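Local coordinates for protein uronate isomerase (Caulobacter crescentus, PDB 2Q01) that interconverts D-glucuronate and D-fructuronate, and likewise D-galacturonate and D-tagaturonate, as a uronate isomerase of carbohydrate metabolism, at residues Glu364-Ser368 and Arg369-Pro373; Ala372-Ala375 and Gly376-Val380; Ser392-Gly395 and Met396-Arg400; Gln402-Thr406 and Ala407-Asn411; Leu457-Leu461 and Thr462-Pro466. All coordinates share one frame; numbering follows the deposited sequence.

Contact 1. Residues Glu364-Ser368 and Arg369-Pro373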
loop_
_atom_site.group_PDB
_atom_site.type_symbol
_atom_site.label_atom_id
_atom_site.label_comp_id
_atom_site.label_asym_id
_atom_site.label_seq_id
_atom_site.Cartn_x
_atom_site.Cartn_y
_atom_site.Cartn_z
ATOM N N GLU B 364 2.268 -0.442 6.946
ATOM C CA GLU B 364 2.959 0.408 5.956
ATOM C C GLU B 364 2.054 1.355 5.179
ATOM O O GLU B 364 2.520 2.354 4.619
ATOM C CB GLU B 364 3.709 -0.449 4.936
ATOM C CG GLU B 364 4.956 -1.120 5.455
ATOM C CD GLU B 364 5.729 -1.817 4.349
ATOM O OE1 GLU B 364 6.856 -1.371 4.041
ATOM O OE2 GLU B 364 5.205 -2.799 3.778
ATOM N N THR B 365 0.765 1.033 5.147
ATOM C CA THR B 365 -0.230 1.820 4.419
ATOM C C THR B 365 -0.521 3.178 5.071
ATOM O O THR B 365 -1.071 4.075 4.428
ATOM C CB THR B 365 -1.518 1.012 4.227
ATOM O OG1 THR B 365 -2.133 0.767 5.496
ATOM C CG2 THR B 365 -1.191 -0.325 3.573
ATOM N N THR B 366 -0.126 3.319 6.334
ATOM C CA THR B 366 -0.328 4.547 7.095
ATOM C C THR B 366 0.801 5.561 6.916
ATOM O O THR B 366 0.697 6.682 7.422
ATOM C CB THR B 366 -0.484 4.267 8.611
ATOM O OG1 THR B 366 0.712 3.663 9.115
ATOM C CG2 THR B 366 -1.665 3.355 8.884
ATOM N N TYR B 367 1.868 5.175 6.209
ATOM C CA TYR B 367 3.030 6.052 5.994
ATOM C C TYR B 367 2.651 7.335 5.274
ATOM O O TYR B 367 2.782 8.428 5.817
ATOM C CB TYR B 367 4.136 5.353 5.191
ATOM C CG TYR B 367 4.951 4.345 5.954
ATOM C CD1 TYR B 367 5.165 4.475 7.327
ATOM C CD2 TYR B 367 5.540 3.266 5.293
ATOM C CE1 TYR B 367 5.929 3.542 8.028
ATOM C CE2 TYR B 367 6.297 2.330 5.979
ATOM C CZ TYR B 367 6.490 2.467 7.346
ATOM O OH TYR B 367 7.243 1.533 8.030
ATOM N N SER B 368 2.173 7.185 4.049
ATOM C CA SER B 368 1.847 8.327 3.223
ATOM C C SER B 368 0.492 8.874 3.618
ATOM O O SER B 368 0.241 10.070 3.474
ATOM C CB SER B 368 1.842 7.928 1.750
ATOM O OG SER B 368 0.899 6.894 1.524
ATOM N N ARG B 369 -0.375 7.998 4.121
ATOM C CA ARG B 369 -1.750 8.371 4.408
ATOM C C ARG B 369 -1.886 9.159 5.699
ATOM O O ARG B 369 -2.476 10.226 5.708
ATOM C CB ARG B 369 -2.662 7.148 4.455
ATOM C CG ARG B 369 -4.125 7.489 4.175
ATOM C CD ARG B 369 -5.096 6.555 4.880
ATOM N NE ARG B 369 -4.873 5.150 4.554
ATOM C CZ ARG B 369 -4.600 4.201 5.447
ATOM N NH1 ARG B 369 -4.527 4.498 6.738
ATOM N NH2 ARG B 369 -4.408 2.949 5.051
ATOM N N GLU B 370 -1.342 8.632 6.786
ATOM C CA GLU B 370 -1.641 9.173 8.103
ATOM C C GLU B 370 -0.424 9.725 8.822
ATOM O O GLU B 370 -0.453 10.857 9.290
ATOM C CB GLU B 370 -2.331 8.112 8.969
ATOM C CG GLU B 370 -3.537 7.457 8.300
ATOM C CD GLU B 370 -4.385 6.634 9.246
ATOM O OE1 GLU B 370 -3.978 6.438 10.411
ATOM O OE2 GLU B 370 -5.468 6.186 8.818
ATOM N N LEU B 371 0.635 8.923 8.899
ATOM C CA LEU B 371 1.814 9.230 9.712
ATOM C C LEU B 371 2.600 10.452 9.262
ATOM O O LEU B 371 2.879 11.334 10.074
ATOM C CB LEU B 371 2.744 8.021 9.795
ATOM C CG LEU B 371 2.324 6.804 10.625
ATOM C CD1 LEU B 371 3.429 5.761 10.558
ATOM C CD2 LEU B 371 2.052 7.183 12.067
ATOM N N ALA B 372 2.956 10.506 7.981
ATOM C CA ALA B 372 3.685 11.654 7.451
ATOM C C ALA B 372 2.885 12.971 7.467
ATOM O O ALA B 372 3.440 13.991 7.887
ATOM C CB ALA B 372 4.283 11.364 6.062
ATOM N N PRO B 373 1.600 12.962 7.013
ATOM C CA PRO B 373 0.740 14.145 7.215
ATOM C C PRO B 373 0.626 14.645 8.660
ATOM O O PRO B 373 0.614 15.853 8.883
ATOM C CB PRO B 373 -0.618 13.670 6.708
ATOM C CG PRO B 373 -0.263 12.691 5.631
ATOM C CD PRO B 373 0.880 11.930 6.233
#
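Arg369 folds back over Thr365 and Thr366 at the beginning of helix 366-375. Its CB rests 3.5 Å from Thr365 O. CG stands anti to the backbone N (chi1 -156°), and a bend at chi3 turns the guanidinium back over that same carbonyl, so that Thr365 O lies under one face, toward the rim. From there the branches part. NH1 comes alongside the methyl CG2 of Thr366 and forms a salt bridge with Glu370 OE2 at 2.8 Å; NH2 makes a weak hydrogen bond to Thr365 OG1 at 3.2 Å, a hydroxyl that also bonds to Asp363 of its own chain; NE forms a salt bridge with Asp363 of the second subunit. In the backbone of the same turn, Thr366 O takes two donors, Leu371 N at 2.7 Å and Glu370 N at 2.9 Å, the latter from above the carbonyl plane. Leu371 CD1 meets the edge of the Tyr367 ring, 3.9 Å from CD1 of Tyr367. Pro373, lacking an N-H, sets its CD 3.4 Å from Ser368 O. The five-residue step from Thr366 to Leu371 is a pi-type turn just ahead of a proline kink, in the helix of the beta-alpha-beta unit joining strands 357-359 and 381-383.

Contact 2. Residues Ala372-Ala375 and Gly376-Val380. With K (potassium ion), chain E.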
loop_
_atom_site.group_PDB
_atom_site.type_symbol
_atom_site.label_atom_id
_atom_site.label_comp_id
_atom_site.label_asym_id
_atom_site.label_seq_id
_atom_site.Cartn_x
_atom_site.Cartn_y
_atom_site.Cartn_z
ATOM N N ALA B 372 2.956 10.506 7.981
ATOM C CA ALA B 372 3.685 11.654 7.451
ATOM C C ALA B 372 2.885 12.971 7.467
ATOM O O ALA B 372 3.440 13.991 7.887
ATOM C CB ALA B 372 4.283 11.364 6.062
ATOM N N PRO B 373 1.600 12.962 7.013
ATOM C CA PRO B 373 0.740 14.145 7.215
ATOM C C PRO B 373 0.626 14.645 8.660
ATOM O O PRO B 373 0.614 15.853 8.883
ATOM C CB PRO B 373 -0.618 13.670 6.708
ATOM C CG PRO B 373 -0.263 12.691 5.631
ATOM C CD PRO B 373 0.880 11.930 6.233
ATOM N N LEU B 374 0.544 13.724 9.617
ATOM C CA LEU B 374 0.494 14.073 11.033
ATOM C C LEU B 374 1.829 14.624 11.518
ATOM O O LEU B 374 1.877 15.657 12.190
ATOM C CB LEU B 374 0.073 12.860 11.888
ATOM C CG LEU B 374 -1.410 12.482 11.979
ATOM C CD1 LEU B 374 -1.558 11.129 12.669
ATOM C CD2 LEU B 374 -2.237 13.534 12.704
ATOM N N ALA B 375 2.908 13.928 11.177
ATOM C CA ALA B 375 4.242 14.301 11.646
ATOM C C ALA B 375 4.825 15.491 10.900
ATOM O O ALA B 375 5.677 16.198 11.445
ATOM C CB ALA B 375 5.187 13.127 11.594
ATOM N N GLY B 376 4.359 15.731 9.678
ATOM C CA GLY B 376 4.720 16.934 8.932
ATOM C C GLY B 376 3.948 18.180 9.359
ATOM O O GLY B 376 4.120 19.243 8.768
ATOM N N HIS B 377 3.099 18.054 10.378
ATOM C CA HIS B 377 2.339 19.185 10.917
ATOM C C HIS B 377 2.561 19.432 12.409
ATOM O O HIS B 377 2.851 20.554 12.809
ATOM C CB HIS B 377 0.836 19.037 10.650
ATOM C CG HIS B 377 0.004 20.020 11.414
ATOM N ND1 HIS B 377 -0.074 21.352 11.069
ATOM C CD2 HIS B 377 -0.748 19.877 12.532
ATOM C CE1 HIS B 377 -0.854 21.983 11.930
ATOM N NE2 HIS B 377 -1.270 21.112 12.831
ATOM N N TYR B 378 2.384 18.400 13.232
ATOM C CA TYR B 378 2.399 18.572 14.688
ATOM C C TYR B 378 3.808 18.716 15.236
ATOM O O TYR B 378 4.669 17.897 14.914
ATOM C CB TYR B 378 1.696 17.398 15.372
ATOM C CG TYR B 378 0.197 17.485 15.314
ATOM C CD1 TYR B 378 -0.530 16.737 14.389
ATOM C CD2 TYR B 378 -0.503 18.330 16.182
ATOM C CE1 TYR B 378 -1.921 16.825 14.333
ATOM C CE2 TYR B 378 -1.884 18.427 16.134
ATOM C CZ TYR B 378 -2.587 17.674 15.211
ATOM O OH TYR B 378 -3.953 17.775 15.172
ATOM N N PRO B 379 4.062 19.750 16.064
ATOM C CA PRO B 379 5.355 19.983 16.723
ATOM C C PRO B 379 5.873 18.799 17.552
ATOM O O PRO B 379 7.085 18.593 17.650
ATOM C CB PRO B 379 5.059 21.163 17.646
ATOM C CG PRO B 379 3.963 21.871 16.985
ATOM C CD PRO B 379 3.095 20.805 16.406
ATOM N N VAL B 380 4.959 18.011 18.107
ATOM C CA VAL B 380 5.306 16.958 19.057
ATOM C C VAL B 380 5.609 15.593 18.433
ATOM O O VAL B 380 6.192 14.735 19.089
ATOM C CB VAL B 380 4.191 16.791 20.114
ATOM C CG1 VAL B 380 4.057 18.052 20.926
ATOM C CG2 VAL B 380 2.867 16.462 19.461
HETATM K K K E . 7.044 17.079 13.851
HETATM O O HOH W 1 9.012 17.845 15.396
#
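Leu374 and Tyr378 run side by side where helix 366-375 ends, and the tight part of the contact gathers round the carbonyl of Leu374. Leu374 O accepts two backbone bonds: Tyr378 N arrives almost straight at 3.0 Å, while His377 N, at 3.2 Å, comes from well above the carbonyl plane. The same oxygen lies near the plane of the Tyr378 ring, at its edge. Further out, CD2 of Leu374 presses on CE1 of Tyr378 at 3.7 Å, and the imidazole of His377 sets its CD2 over the centre of the tyrosine ring. One turn back, Gly376 N bonds to Ala372 O at 2.7 Å; that oxygen comes so close that a side chain on Gly376 would clash with it. Both polar ring ends turn to the second subunit, Tyr378 OH to its His316 and His377 NE2 to its Asn317.

The other side is looser: Pro379 and Val380 leave the helix end without touching 372-375, and there a potassium ion, not side chains, bridges the two segments. It is held by Ala375 O at 2.9 Å and Tyr378 O at 2.7 Å, with a water that also donates to Pro379 O. Leu381 O, Asn411 OD1 and Ser75 O of the second subunit complete the site. The turn thus leads from helix 366-375 into strand 381-383, with Leu346 of helix 343-349 against Tyr378 and Val380, and Thr406 and Ala407 of helix 393-407 against Ala372.

Contact 3. Residues Ser392-Gly395 and Met396-Arg400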
loop_
_atom_site.group_PDB
_atom_site.type_symbol
_atom_site.label_atom_id
_atom_site.label_comp_id
_atom_site.label_asym_id
_atom_site.label_seq_id
_atom_site.Cartn_x
_atom_site.Cartn_y
_atom_site.Cartn_z
ATOM N N SER B 392 14.014 -3.960 7.055
ATOM C CA SER B 392 14.512 -4.757 5.943
ATOM C C SER B 392 14.790 -3.849 4.732
ATOM O O SER B 392 14.207 -2.769 4.647
ATOM C CB SER B 392 13.465 -5.814 5.588
ATOM O OG SER B 392 12.280 -5.213 5.104
ATOM N N PRO B 393 15.692 -4.270 3.806
ATOM C CA PRO B 393 16.012 -3.514 2.583
ATOM C C PRO B 393 14.812 -2.918 1.828
ATOM O O PRO B 393 14.785 -1.708 1.581
ATOM C CB PRO B 393 16.728 -4.553 1.718
ATOM C CG PRO B 393 17.431 -5.406 2.698
ATOM C CD PRO B 393 16.520 -5.493 3.898
ATOM N N GLU B 394 13.835 -3.754 1.483
ATOM C CA GLU B 394 12.607 -3.283 0.834
ATOM C C GLU B 394 11.726 -2.415 1.740
ATOM O O GLU B 394 11.067 -1.495 1.265
ATOM C CB GLU B 394 11.800 -4.455 0.267
ATOM C CG GLU B 394 11.665 -4.451 -1.250
ATOM C CD GLU B 394 12.955 -4.785 -1.978
ATOM O OE1 GLU B 394 13.386 -5.956 -1.923
ATOM O OE2 GLU B 394 13.523 -3.881 -2.623
ATOM N N GLY B 395 11.724 -2.710 3.036
ATOM C CA GLY B 395 10.880 -2.007 3.996
ATOM C C GLY B 395 11.373 -0.611 4.309
ATOM O O GLY B 395 10.593 0.345 4.295
ATOM N N MET B 396 12.666 -0.488 4.591
ATOM C CA MET B 396 13.266 0.810 4.876
ATOM C C MET B 396 13.167 1.740 3.671
ATOM O O MET B 396 12.953 2.943 3.819
ATOM C CB MET B 396 14.729 0.644 5.293
ATOM C CG MET B 396 14.952 -0.402 6.372
ATOM S SD MET B 396 16.700 -0.730 6.673
ATOM C CE MET B 396 16.634 -1.437 8.317
ATOM N N MET B 397 13.322 1.173 2.480
ATOM C CA MET B 397 13.220 1.936 1.248
ATOM C C MET B 397 11.806 2.457 1.064
ATOM O O MET B 397 11.623 3.620 0.720
ATOM C CB MET B 397 13.645 1.087 0.042
ATOM C CG MET B 397 13.779 1.859 -1.277
ATOM S SD MET B 397 15.131 3.067 -1.324
ATOM C CE MET B 397 16.566 2.011 -1.148
ATOM N N ARG B 398 10.812 1.597 1.299
ATOM C CA ARG B 398 9.400 1.988 1.201
ATOM C C ARG B 398 9.054 3.100 2.189
ATOM O O ARG B 398 8.359 4.050 1.831
ATOM C CB ARG B 398 8.477 0.789 1.394
ATOM C CG ARG B 398 8.298 -0.052 0.141
ATOM C CD ARG B 398 7.101 -0.971 0.252
ATOM N NE ARG B 398 7.264 -1.985 1.294
ATOM C CZ ARG B 398 7.786 -3.193 1.099
ATOM N NH1 ARG B 398 7.882 -4.047 2.115
ATOM N NH2 ARG B 398 8.218 -3.551 -0.105
ATOM N N PHE B 399 9.561 2.982 3.415
ATOM C CA PHE B 399 9.470 4.043 4.398
ATOM C C PHE B 399 9.990 5.359 3.815
ATOM O O PHE B 399 9.238 6.323 3.741
ATOM C CB PHE B 399 10.213 3.657 5.682
ATOM C CG PHE B 399 10.212 4.734 6.735
ATOM C CD1 PHE B 399 11.331 5.538 6.934
ATOM C CD2 PHE B 399 9.093 4.948 7.528
ATOM C CE1 PHE B 399 11.331 6.538 7.904
ATOM C CE2 PHE B 399 9.087 5.947 8.504
ATOM C CZ PHE B 399 10.203 6.741 8.689
ATOM N N ARG B 400 11.248 5.378 3.367
ATOM C CA ARG B 400 11.861 6.579 2.770
ATOM C C ARG B 400 11.111 7.118 1.549
ATOM O O ARG B 400 10.984 8.330 1.389
ATOM C CB ARG B 400 13.337 6.344 2.405
ATOM C CG ARG B 400 14.302 6.229 3.591
ATOM C CD ARG B 400 14.379 7.510 4.435
ATOM N NE ARG B 400 15.170 7.299 5.651
ATOM C CZ ARG B 400 15.089 8.037 6.759
ATOM N NH1 ARG B 400 15.857 7.743 7.802
ATOM N NH2 ARG B 400 14.245 9.063 6.838
#
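Ser392 and Met396 meet at the start of helix 393-407, where Ser392 is the N-cap. Met396 N bonds to Ser392 O at 2.8 Å in a nearly straight line, while Ser392 OG accepts from Gly395 N at 3.3 Å, the capping bond. With chi1 at 65° the hydroxyl sits between the serine's own N and carbonyl carbon, which brings it under the first turn; a side chain on Gly395 would run into it. Glu405 of the third subunit holds the same hydroxyl from outside. Two residues on, Arg398 N donates to Glu394 O at 3.1 Å, and Phe399 N to Gly395 O at 3.0 Å.

The Arg398 side chain then bends at chi3 to bring its guanidinium back over the helix, with Glu394 O beneath the centre of one face. NH2 packs against the aliphatic CB and CG of Glu394, 3.7 Å from CB, but the two charged ends do not pair. The carboxylate reaches instead to Arg448 and Arg442 of the third subunit, and the guanidinium is positioned by a salt bridge from NE to Glu364 and by NH2 to Glu401 O of the third subunit. The helix start is therefore built into a subunit interface. The extended Met396 chain leaves the helix past its cap, CG lying just 3.0 Å from Ser392 O.

Contact 4. Residues Gln402-Thr406 and Ala407-Asn411. With K (potassium ion), chain E.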
loop_
_atom_site.group_PDB
_atom_site.type_symbol
_atom_site.label_atom_id
_atom_site.label_comp_id
_atom_site.label_asym_id
_atom_site.label_seq_id
_atom_site.Cartn_x
_atom_site.Cartn_y
_atom_site.Cartn_z
ATOM N N GLN B 402 7.862 6.763 0.990
ATOM C CA GLN B 402 6.476 7.128 1.320
ATOM C C GLN B 402 6.320 8.245 2.359
ATOM O O GLN B 402 5.278 8.889 2.425
ATOM C CB GLN B 402 5.673 5.884 1.714
ATOM C CG GLN B 402 5.206 5.084 0.496
ATOM C CD GLN B 402 4.820 3.653 0.802
ATOM O OE1 GLN B 402 4.817 2.808 -0.092
ATOM N NE2 GLN B 402 4.497 3.367 2.059
ATOM N N VAL B 403 7.374 8.489 3.126
ATOM C CA VAL B 403 7.340 9.381 4.277
ATOM C C VAL B 403 8.020 10.738 4.021
ATOM O O VAL B 403 7.574 11.769 4.540
ATOM C CB VAL B 403 7.944 8.636 5.507
ATOM C CG1 VAL B 403 8.734 9.548 6.439
ATOM C CG2 VAL B 403 6.862 7.876 6.234
ATOM N N THR B 404 9.070 10.726 3.201
ATOM C CA THR B 404 9.948 11.886 2.996
ATOM C C THR B 404 9.237 13.120 2.435
ATOM O O THR B 404 9.451 14.238 2.899
ATOM C CB THR B 404 11.126 11.516 2.070
ATOM O OG1 THR B 404 11.849 10.422 2.639
ATOM C CG2 THR B 404 12.073 12.685 1.872
ATOM N N GLU B 405 8.376 12.911 1.450
ATOM C CA GLU B 405 7.749 14.025 0.740
ATOM C C GLU B 405 6.845 14.935 1.585
ATOM O O GLU B 405 6.758 16.137 1.329
ATOM C CB GLU B 405 7.070 13.521 -0.527
ATOM C CG GLU B 405 8.111 13.032 -1.540
ATOM C CD GLU B 405 7.525 12.248 -2.686
ATOM O OE1 GLU B 405 6.601 11.439 -2.448
ATOM O OE2 GLU B 405 7.982 12.455 -3.833
ATOM N N THR B 406 6.211 14.371 2.610
ATOM C CA THR B 406 5.379 15.154 3.526
ATOM C C THR B 406 6.084 15.485 4.851
ATOM O O THR B 406 6.060 16.630 5.302
ATOM C CB THR B 406 4.036 14.459 3.790
ATOM O OG1 THR B 406 3.414 14.146 2.539
ATOM C CG2 THR B 406 3.121 15.353 4.580
ATOM N N ALA B 407 6.716 14.490 5.462
ATOM C CA ALA B 407 7.386 14.689 6.745
ATOM C C ALA B 407 8.783 15.302 6.612
ATOM O O ALA B 407 9.264 15.974 7.523
ATOM C CB ALA B 407 7.446 13.374 7.524
ATOM N N GLY B 408 9.436 15.080 5.478
ATOM C CA GLY B 408 10.826 15.466 5.323
ATOM C C GLY B 408 11.707 14.476 6.043
ATOM O O GLY B 408 11.253 13.394 6.423
ATOM N N PHE B 409 12.969 14.846 6.229
ATOM C CA PHE B 409 13.930 13.993 6.922
ATOM C C PHE B 409 14.037 14.336 8.401
ATOM O O PHE B 409 14.409 13.494 9.217
ATOM C CB PHE B 409 15.309 14.128 6.289
ATOM C CG PHE B 409 15.422 13.508 4.926
ATOM C CD1 PHE B 409 15.622 12.138 4.783
ATOM C CD2 PHE B 409 15.346 14.296 3.786
ATOM C CE1 PHE B 409 15.737 11.562 3.520
ATOM C CE2 PHE B 409 15.467 13.733 2.521
ATOM C CZ PHE B 409 15.661 12.364 2.387
ATOM N N TYR B 410 13.702 15.575 8.738
ATOM C CA TYR B 410 13.989 16.116 10.060
ATOM C C TYR B 410 12.846 15.866 11.035
ATOM O O TYR B 410 12.941 16.191 12.221
ATOM C CB TYR B 410 14.353 17.595 9.944
ATOM C CG TYR B 410 15.579 17.815 9.081
ATOM C CD1 TYR B 410 15.457 18.109 7.722
ATOM C CD2 TYR B 410 16.862 17.689 9.611
ATOM C CE1 TYR B 410 16.572 18.287 6.923
ATOM C CE2 TYR B 410 17.989 17.869 8.814
ATOM C CZ TYR B 410 17.832 18.165 7.472
ATOM O OH TYR B 410 18.935 18.348 6.674
ATOM N N ASN B 411 11.776 15.274 10.502
ATOM C CA ASN B 411 10.658 14.750 11.270
ATOM C C ASN B 411 10.767 13.235 11.464
ATOM O O ASN B 411 9.801 12.584 11.869
ATOM C CB ASN B 411 9.347 15.074 10.560
ATOM C CG ASN B 411 8.899 16.504 10.783
ATOM O OD1 ASN B 411 8.928 17.004 11.912
ATOM N ND2 ASN B 411 8.425 17.152 9.734
HETATM K K K E . 7.044 17.079 13.851
HETATM O O HOH W 2 12.378 10.692 5.203
HETATM O O HOH W 1 9.012 17.845 15.396
#
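Gly408 N donates to Thr404 O at 2.7 Å and Ala407 N to Val403 O at 3.0 Å, the last backbone bonds of helix 393-407. Gly408, the first residue past the helix end, leaves helical geometry with a positive phi of 77°, which favours glycine, and leads the chain toward the potassium site. Past the break, Asn411 turns its side chain back on the helix end. ND2 donates to Ala407 O at 2.6 Å, in the carbonyl plane and on a lone pair, and this fixes the amide so that OD1 faces the potassium ion at 2.7 Å. Gln76 of the second subunit donates to the same OD1. A water joins the two sides of the turn, donating to Thr404 OG1 at 2.6 Å and to Gly408 O; the hydroxyl is bonded to Arg400 O as well.

Packing lies outside this polar core. In Thr404 a chi1 of -58° turns the hydroxyl back to Arg400 O and leaves the methyl CG2 to sit over one face of the Phe409 ring, a CH-pi contact. The ring is also packed by Phe439, Leu457 and Leu461 of the neighbouring helices. Replacing Phe409 by an alanine is likely to leave the Thr404 methyl without its aromatic cover and to open a gap between helices 393-407, 425-445 and 451-469. Val403 adds a lighter touch, its CG1 4.2 Å from Ala407 CB.

Contact 5. Residues Leu457-Leu461 and Thr462-Pro466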
loop_
_atom_site.group_PDB
_atom_site.type_symbol
_atom_site.label_atom_id
_atom_site.label_comp_id
_atom_site.label_asym_id
_atom_site.label_seq_id
_atom_site.Cartn_x
_atom_site.Cartn_y
_atom_site.Cartn_z
ATOM N N LEU B 457 22.861 15.099 4.981
ATOM C CA LEU B 457 21.749 14.258 5.425
ATOM C C LEU B 457 22.139 12.877 5.897
ATOM O O LEU B 457 21.596 12.399 6.884
ATOM C CB LEU B 457 20.667 14.144 4.351
ATOM C CG LEU B 457 19.640 15.266 4.471
ATOM C CD1 LEU B 457 18.775 15.364 3.243
ATOM C CD2 LEU B 457 18.796 15.062 5.708
ATOM N N ILE B 458 23.078 12.244 5.204
ATOM C CA ILE B 458 23.512 10.902 5.578
ATOM C C ILE B 458 24.117 10.866 6.996
ATOM O O ILE B 458 23.827 9.955 7.770
ATOM C CB ILE B 458 24.421 10.251 4.483
ATOM C CG1 ILE B 458 24.553 8.743 4.692
ATOM C CG2 ILE B 458 25.791 10.912 4.407
ATOM C CD1 ILE B 458 23.348 7.960 4.315
ATOM N N VAL B 459 24.897 11.890 7.340
ATOM C CA VAL B 459 25.534 12.001 8.653
ATOM C C VAL B 459 24.506 12.341 9.740
ATOM O O VAL B 459 24.587 11.824 10.860
ATOM C CB VAL B 459 26.704 13.026 8.628
ATOM C CG1 VAL B 459 27.431 13.085 9.978
ATOM C CG2 VAL B 459 27.697 12.666 7.541
ATOM N N ASP B 460 23.533 13.185 9.394
ATOM C CA ASP B 460 22.445 13.554 10.303
ATOM C C ASP B 460 21.596 12.336 10.637
ATOM O O ASP B 460 21.455 11.975 11.810
ATOM C CB ASP B 460 21.568 14.652 9.695
ATOM C CG ASP B 460 22.081 16.051 9.995
ATOM O OD1 ASP B 460 22.926 16.208 10.904
ATOM O OD2 ASP B 460 21.627 17.001 9.322
ATOM N N LEU B 461 21.079 11.694 9.590
ATOM C CA LEU B 461 20.276 10.471 9.691
ATOM C C LEU B 461 20.934 9.365 10.520
ATOM O O LEU B 461 20.258 8.670 11.283
ATOM C CB LEU B 461 19.956 9.938 8.288
ATOM C CG LEU B 461 18.643 10.292 7.567
ATOM C CD1 LEU B 461 18.150 11.710 7.813
ATOM C CD2 LEU B 461 18.758 10.011 6.067
ATOM N N THR B 462 22.250 9.225 10.376
ATOM C CA THR B 462 23.009 8.186 11.064
ATOM C C THR B 462 23.284 8.529 12.528
ATOM O O THR B 462 23.110 7.683 13.412
ATOM C CB THR B 462 24.342 7.896 10.323
ATOM O OG1 THR B 462 24.054 7.466 8.987
ATOM C CG2 THR B 462 25.150 6.811 11.020
ATOM N N TYR B 463 23.688 9.768 12.786
ATOM C CA TYR B 463 24.297 10.100 14.070
ATOM C C TYR B 463 23.622 11.259 14.813
ATOM O O TYR B 463 23.235 11.102 15.972
ATOM C CB TYR B 463 25.802 10.363 13.871
ATOM C CG TYR B 463 26.624 10.477 15.143
ATOM C CD1 TYR B 463 27.192 9.352 15.735
ATOM C CD2 TYR B 463 26.859 11.723 15.735
ATOM C CE1 TYR B 463 27.953 9.460 16.901
ATOM C CE2 TYR B 463 27.611 11.841 16.894
ATOM C CZ TYR B 463 28.152 10.710 17.470
ATOM O OH TYR B 463 28.896 10.842 18.615
ATOM N N ASN B 464 23.494 12.410 14.157
ATOM C CA ASN B 464 23.037 13.640 14.821
ATOM C C ASN B 464 21.551 13.651 15.152
ATOM O O ASN B 464 21.158 14.068 16.242
ATOM C CB ASN B 464 23.382 14.870 13.984
ATOM C CG ASN B 464 24.854 14.964 13.668
ATOM O OD1 ASN B 464 25.690 15.052 14.570
ATOM N ND2 ASN B 464 25.185 14.952 12.380
ATOM N N LEU B 465 20.736 13.199 14.201
ATOM C CA LEU B 465 19.280 13.124 14.371
ATOM C C LEU B 465 18.770 12.094 15.394
ATOM O O LEU B 465 17.850 12.424 16.139
ATOM C CB LEU B 465 18.556 13.003 13.018
ATOM C CG LEU B 465 18.014 14.274 12.336
ATOM C CD1 LEU B 465 18.941 15.494 12.407
ATOM C CD2 LEU B 465 17.639 13.966 10.892
ATOM N N PRO B 466 19.329 10.852 15.428
ATOM C CA PRO B 466 19.012 9.963 16.566
ATOM C C PRO B 466 19.394 10.528 17.947
ATOM O O PRO B 466 18.674 10.309 18.922
ATOM C CB PRO B 466 19.844 8.708 16.276
ATOM C CG PRO B 466 20.067 8.723 14.813
ATOM C CD PRO B 466 20.197 10.166 14.447
HETATM O O HOH W 3 20.384 6.189 12.130
#
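Thr462 grips Ile458 O twice in the middle of helix 451-469: its backbone N at 3.1 Å and its OG1 at 2.8 Å reach the oxygen from opposite faces of the carbonyl plane. The hydroxyl is placed there by its first torsion (chi1 -60°), which sets OG1 anti to the carbonyl carbon. Val459 O is satisfied by Tyr463 N at 3.0 Å. Asp460 O takes Leu465 N at 2.8 Å, five residues on, and a weak second bond from Tyr463 N. Leu461 O faces CD of Pro466, which has no N-H to give; a water lies 2.6 Å from this oxygen, though it has other acceptors in reach.

Among side chains, Asn464 ND2 donates to Asp460 OD1 at 3.0 Å, on the anti side of the carboxylate; the two planar groups stand almost at right angles. Leu465 straddles the turn, its CD1 on Asp460 CB and its CD2 3.9 Å from Leu461 CD1. A valine replacing Asp460 would probably leave the Asn464 amide without its acceptor and free to turn. Tyr463 OH bonds to Lys467 further along. The bond that skips from Asp460 to Leu465, followed by Pro466, is typical of a pi-type turn kinked at a proline, here within a long alpha-helix.

How the contacts relate
From the N terminus, contact 1 opens helix 366-375 and contact 2 closes it, the two overlapping at Ala372 and Pro373; contact 2 then turns the chain toward strand 381-383. Consistent with the TIM-barrel clan of this family, both belong to a beta-alpha-beta unit. Contacts 3 and 4 likewise mark the start and end of helix 393-407, in series, and contact 5 bends helix 451-469 later on. None nests within another. The first two helices lie against each other: Tyr367 meets Phe399 edge-to-face, and contacts 2 and 4 share the potassium ion and its water. Contact 5 is joined to contact 4 through Leu457 against Tyr410, and to contact 3 through Arg400 against Leu461.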